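Local structure of microcin B17-processing protein McbB (Escherichia coli, 6GRI) at the interface of chains A and B and the interface of chains A and C. The protein helps to convert the inactive precursor of the antibiotic peptide microcin B17 into its active form, as part of the McbBCD microcin synthetase complex. Coordinates in Å, arbitrary orientation; residue numbers count along the deposited sequence, not the author numbering. Chains: chain A/B, Microcin B17-processing protein McbB; chain C, Microcin B17-processing protein McbC.

Contact 1: the interface of chains A and B. Residues chain A 241, 274-275, 277; chain B 244-245, 248.
B:Arg248 and B:His244, one turn apart on helix 236-252 of chain B, converge on the backbone carbonyl oxygen of A:Leu274, in the loop after strand 269-273 of chain A. Of the arginine, B:Arg248 CB lies 3.6 Å from the carbonyl O of A:Ile275, and CG and CD run past that same oxygen. CG also lies against one face of the B:His244 imidazole. A bend at the second torsion (chi2 -60°) turns CD and NE toward A:Leu274 O. B:Arg248 NE then donates to A:Leu274 O at 2.8 Å, a bent bond (124° at H) whose donor is tilted from the carbonyl plane and whose acceptor lies well out of the guanidinium plane. At the tip, A:Ile275 CD1 lies over one guanidinium face near its rim, about equally far from CZ, NH1 and NH2. B:His244 NE2 reaches A:Leu274 O, also at 2.8 Å, in the carbonyl plane and on a lone pair, with the oxygen close to the imidazole plane. The carbonyl thus accepts two hydrogen bonds from chain B, which should restrain its direction and link the loop to the helix. Opposite the arginine, the imidazole is covered by A:Phe241, whose CB sits above the rim; the two side chains cross obliquely, and A:Phe241 CD1 of the phenyl ring comes 3.3 Å from B:His244 CD2. The histidine is therefore held between an aliphatic stem of its own chain and an aromatic residue of the other. B:Leu245 packs CD2 against CB and SG of A:Cys277, and the thiol A:Cys277 SG lies 3.3 Å from B:His244 CD2 and 3.4 Å from B:His244 NE2.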
loop_
_atom_site.group_PDB
_atom_site.type_symbol
_atom_site.label_atom_id
_atom_site.label_comp_id
_atom_site.label_asym_id
_atom_site.label_seq_id
_atom_site.Cartn_x
_atom_site.Cartn_y
_atom_site.Cartn_z
ATOM N N PHE A 241 -10.909 27.133 -3.363
ATOM C CA PHE A 241 -10.729 25.813 -2.747
ATOM C C PHE A 241 -9.374 25.754 -2.050
ATOM O O PHE A 241 -9.289 25.414 -0.870
ATOM C CB PHE A 241 -10.817 24.727 -3.826
ATOM C CG PHE A 241 -10.936 23.327 -3.298
ATOM C CD1 PHE A 241 -12.174 22.815 -2.915
ATOM C CD2 PHE A 241 -9.826 22.497 -3.234
ATOM C CE1 PHE A 241 -12.296 21.511 -2.459
ATOM C CE2 PHE A 241 -9.942 21.191 -2.772
ATOM C CZ PHE A 241 -11.176 20.696 -2.382
ATOM N N LEU A 274 -8.985 18.304 -7.569
ATOM C CA LEU A 274 -9.766 19.502 -7.848
ATOM C C LEU A 274 -11.039 19.201 -8.634
ATOM O O LEU A 274 -11.992 19.981 -8.571
ATOM C CB LEU A 274 -8.910 20.534 -8.576
ATOM C CG LEU A 274 -7.690 21.005 -7.790
ATOM C CD1 LEU A 274 -6.854 21.938 -8.648
ATOM C CD2 LEU A 274 -8.122 21.687 -6.497
ATOM N N ILE A 275 -11.068 18.078 -9.350
ATOM C CA ILE A 275 -12.309 17.598 -9.956
ATOM C C ILE A 275 -13.253 17.090 -8.857
ATOM O O ILE A 275 -14.237 17.752 -8.545
ATOM C CB ILE A 275 -12.074 16.494 -11.017
ATOM C CG1 ILE A 275 -11.072 16.945 -12.100
ATOM C CG2 ILE A 275 -13.400 16.052 -11.638
ATOM C CD1 ILE A 275 -11.385 18.259 -12.778
ATOM N N CYS A 277 -12.970 16.844 -5.615
ATOM C CA CYS A 277 -12.850 17.502 -4.302
ATOM C C CYS A 277 -12.552 16.554 -3.133
ATOM O O CYS A 277 -12.755 16.915 -1.979
ATOM C CB CYS A 277 -14.056 18.399 -4.041
ATOM S SG CYS A 277 -14.346 19.526 -5.430
ATOM N N HIS B 244 -16.628 26.318 -5.192
ATOM C CA HIS B 244 -16.003 25.278 -6.014
ATOM C C HIS B 244 -16.766 23.949 -5.990
ATOM O O HIS B 244 -16.895 23.296 -7.021
ATOM C CB HIS B 244 -14.543 25.081 -5.561
ATOM C CG HIS B 244 -13.811 24.007 -6.297
ATOM N ND1 HIS B 244 -13.249 24.203 -7.539
ATOM C CD2 HIS B 244 -13.546 22.724 -5.960
ATOM C CE1 HIS B 244 -12.667 23.084 -7.934
ATOM N NE2 HIS B 244 -12.839 22.168 -6.997
ATOM N N LEU B 245 -17.260 23.540 -4.824
ATOM C CA LEU B 245 -18.114 22.349 -4.755
ATOM C C LEU B 245 -19.336 22.528 -5.652
ATOM O O LEU B 245 -19.631 21.662 -6.473
ATOM C CB LEU B 245 -18.554 22.038 -3.319
ATOM C CG LEU B 245 -17.446 21.703 -2.313
ATOM C CD1 LEU B 245 -18.068 21.204 -1.012
ATOM C CD2 LEU B 245 -16.445 20.700 -2.881
ATOM N N ARG B 248 -18.380 22.012 -9.286
ATOM C CA ARG B 248 -18.087 20.625 -9.658
ATOM C C ARG B 248 -19.327 19.751 -9.601
ATOM O O ARG B 248 -19.440 18.807 -10.370
ATOM C CB ARG B 248 -16.955 20.034 -8.805
ATOM C CG ARG B 248 -15.598 20.708 -9.003
ATOM C CD ARG B 248 -15.087 20.626 -10.439
ATOM N NE ARG B 248 -13.697 21.072 -10.570
ATOM C CZ ARG B 248 -13.018 21.164 -11.720
ATOM N NH1 ARG B 248 -13.575 20.841 -12.886
ATOM N NH2 ARG B 248 -11.754 21.582 -11.701
#

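Contact 2: the interface of chains A and C. Residues chain A 199, 209-211; chain C 18, 21-22, 25.
The backbone is extended at A:Arg209 and helix-like at A:Arg210, so that the amide nitrogens of A:Arg210 and A:Asn211 both face the carboxylate of C:Glu18 in helix 17-27 of chain C. A:Arg210 N donates to C:Glu18 OE1 at 2.8 Å, meeting it on the syn side but somewhat out of the carboxylate plane; A:Asn211 N makes a weak bond of 3.3 Å to C:Glu18 OE1. The glutamate is bent at its second torsion, with its carboxylate turned toward the loop. A:Arg210 is the mainstay of the contact, with 78 Å² of its surface hidden by chain C. Its aliphatic part slides past C:Ile22 in the opposite direction, and A:Arg210 CG rests 3.6 Å from C:Ala21 CB. A bend at chi2 (61°) then carries the guanidinium along the helix to C:Asp25. The grip is side-on: A:Arg210 NE donates to C:Asp25 OD2 at 2.6 Å and A:Arg210 NH2 to C:Asp25 OD1 at 3.1 Å, each on a syn lone pair, with guanidinium and carboxylate nearly coplanar (17° apart). This pairing fixes the rotation of both groups. The methyl of C:Ala21 lies over the centre of one guanidinium face, and the guanidinium of A:Arg199, from helix 193-204, covers the other. A:Arg199 NH2 also forms a salt bridge with C:Asp25 OD2 at 3.3 Å, so one carboxylate oxygen serves both arginines, and the shared carboxylate probably offsets the charge of two guanidinium groups lying face to face. Helix 17-27 thus meets backbone amides at C:Glu18, the arginine stem at C:Ala21 and C:Ile22, and the guanidinium groups at C:Asp25. The site attaches the N-terminal region of McbC to McbB and so contributes to the assembly of the synthetase.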
loop_
_atom_site.group_PDB
_atom_site.type_symbol
_atom_site.label_atom_id
_atom_site.label_comp_id
_atom_site.label_asym_id
_atom_site.label_seq_id
_atom_site.Cartn_x
_atom_site.Cartn_y
_atom_site.Cartn_z
ATOM N N ARG A 199 7.800 11.023 -4.561
ATOM C CA ARG A 199 6.689 10.101 -4.285
ATOM C C ARG A 199 5.599 10.228 -5.350
ATOM O O ARG A 199 5.136 9.219 -5.887
ATOM C CB ARG A 199 6.086 10.351 -2.894
ATOM C CG ARG A 199 5.106 9.294 -2.411
ATOM C CD ARG A 199 5.824 8.032 -1.970
ATOM N NE ARG A 199 4.912 6.904 -1.755
ATOM C CZ ARG A 199 4.295 6.203 -2.714
ATOM N NH1 ARG A 199 4.448 6.489 -4.013
ATOM N NH2 ARG A 199 3.503 5.198 -2.371
ATOM N N ARG A 209 4.581 -0.601 -10.577
ATOM C CA ARG A 209 5.673 -0.919 -9.650
ATOM C C ARG A 209 5.949 0.305 -8.765
ATOM O O ARG A 209 5.997 1.436 -9.255
ATOM C CB ARG A 209 6.940 -1.321 -10.423
ATOM N N ARG A 210 6.115 0.069 -7.465
ATOM C CA ARG A 210 6.300 1.140 -6.468
ATOM C C ARG A 210 7.654 1.859 -6.600
ATOM O O ARG A 210 7.717 3.099 -6.629
ATOM C CB ARG A 210 6.136 0.563 -5.050
ATOM C CG ARG A 210 6.587 1.461 -3.901
ATOM C CD ARG A 210 5.813 2.751 -3.857
ATOM N NE ARG A 210 6.339 3.628 -2.822
ATOM C CZ ARG A 210 7.360 4.467 -2.967
ATOM N NH1 ARG A 210 8.000 4.575 -4.125
ATOM N NH2 ARG A 210 7.738 5.213 -1.933
ATOM N N ASN A 211 8.723 1.070 -6.638
ATOM C CA ASN A 211 10.072 1.588 -6.837
ATOM C C ASN A 211 10.222 2.078 -8.281
ATOM O O ASN A 211 10.018 1.305 -9.218
ATOM C CB ASN A 211 11.113 0.511 -6.501
ATOM C CG ASN A 211 12.385 0.646 -7.309
ATOM O OD1 ASN A 211 13.355 1.262 -6.864
ATOM N ND2 ASN A 211 12.384 0.074 -8.511
ATOM N N GLU C 18 11.574 -2.856 -4.553
ATOM C CA GLU C 18 10.105 -2.853 -4.451
ATOM C C GLU C 18 9.707 -3.236 -3.031
ATOM O O GLU C 18 8.862 -2.575 -2.430
ATOM C CB GLU C 18 9.468 -3.822 -5.451
ATOM C CG GLU C 18 7.936 -3.956 -5.407
ATOM C CD GLU C 18 7.174 -2.974 -6.295
ATOM O OE1 GLU C 18 7.785 -2.105 -6.966
ATOM O OE2 GLU C 18 5.931 -3.073 -6.321
ATOM N N ALA C 21 10.728 -0.250 -0.438
ATOM C CA ALA C 21 9.807 0.881 -0.549
ATOM C C ALA C 21 8.444 0.618 0.111
ATOM O O ALA C 21 7.947 1.459 0.847
ATOM C CB ALA C 21 9.606 1.234 -2.011
ATOM N N ILE C 22 7.859 -0.547 -0.169
ATOM C CA ILE C 22 6.536 -0.939 0.347
ATOM C C ILE C 22 6.504 -1.136 1.884
ATOM O O ILE C 22 5.530 -0.758 2.540
ATOM C CB ILE C 22 6.020 -2.188 -0.427
ATOM C CG1 ILE C 22 5.498 -1.743 -1.796
ATOM C CG2 ILE C 22 4.922 -2.925 0.322
ATOM C CD1 ILE C 22 5.404 -2.858 -2.809
ATOM N N ASP C 25 6.931 2.577 3.350
ATOM C CA ASP C 25 5.604 3.238 3.184
ATOM C C ASP C 25 4.592 2.822 4.236
ATOM O O ASP C 25 3.756 3.632 4.634
ATOM C CB ASP C 25 4.949 2.900 1.853
ATOM C CG ASP C 25 5.690 3.448 0.659
ATOM O OD1 ASP C 25 6.687 4.187 0.824
ATOM O OD2 ASP C 25 5.261 3.119 -0.474
#

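Contact 1 and contact 2 lie about 29 Å apart, measured between the centres of their C-alpha atoms, and share no residue or secondary-structure element. Chain A is common to both: it offers the loop after strand 269-273, together with A:Phe241 of helix 236-254, to another McbB copy in contact 1, and helix 193-204 with the loop after it to McbC in contact 2. One McbB subunit can therefore hold both partners at once. In both, a partner helix packs on a chain A loop backed by a helix residue. The A–B interface is not an exact two-fold, so the two McbB copies need not present equivalent surfaces to each other.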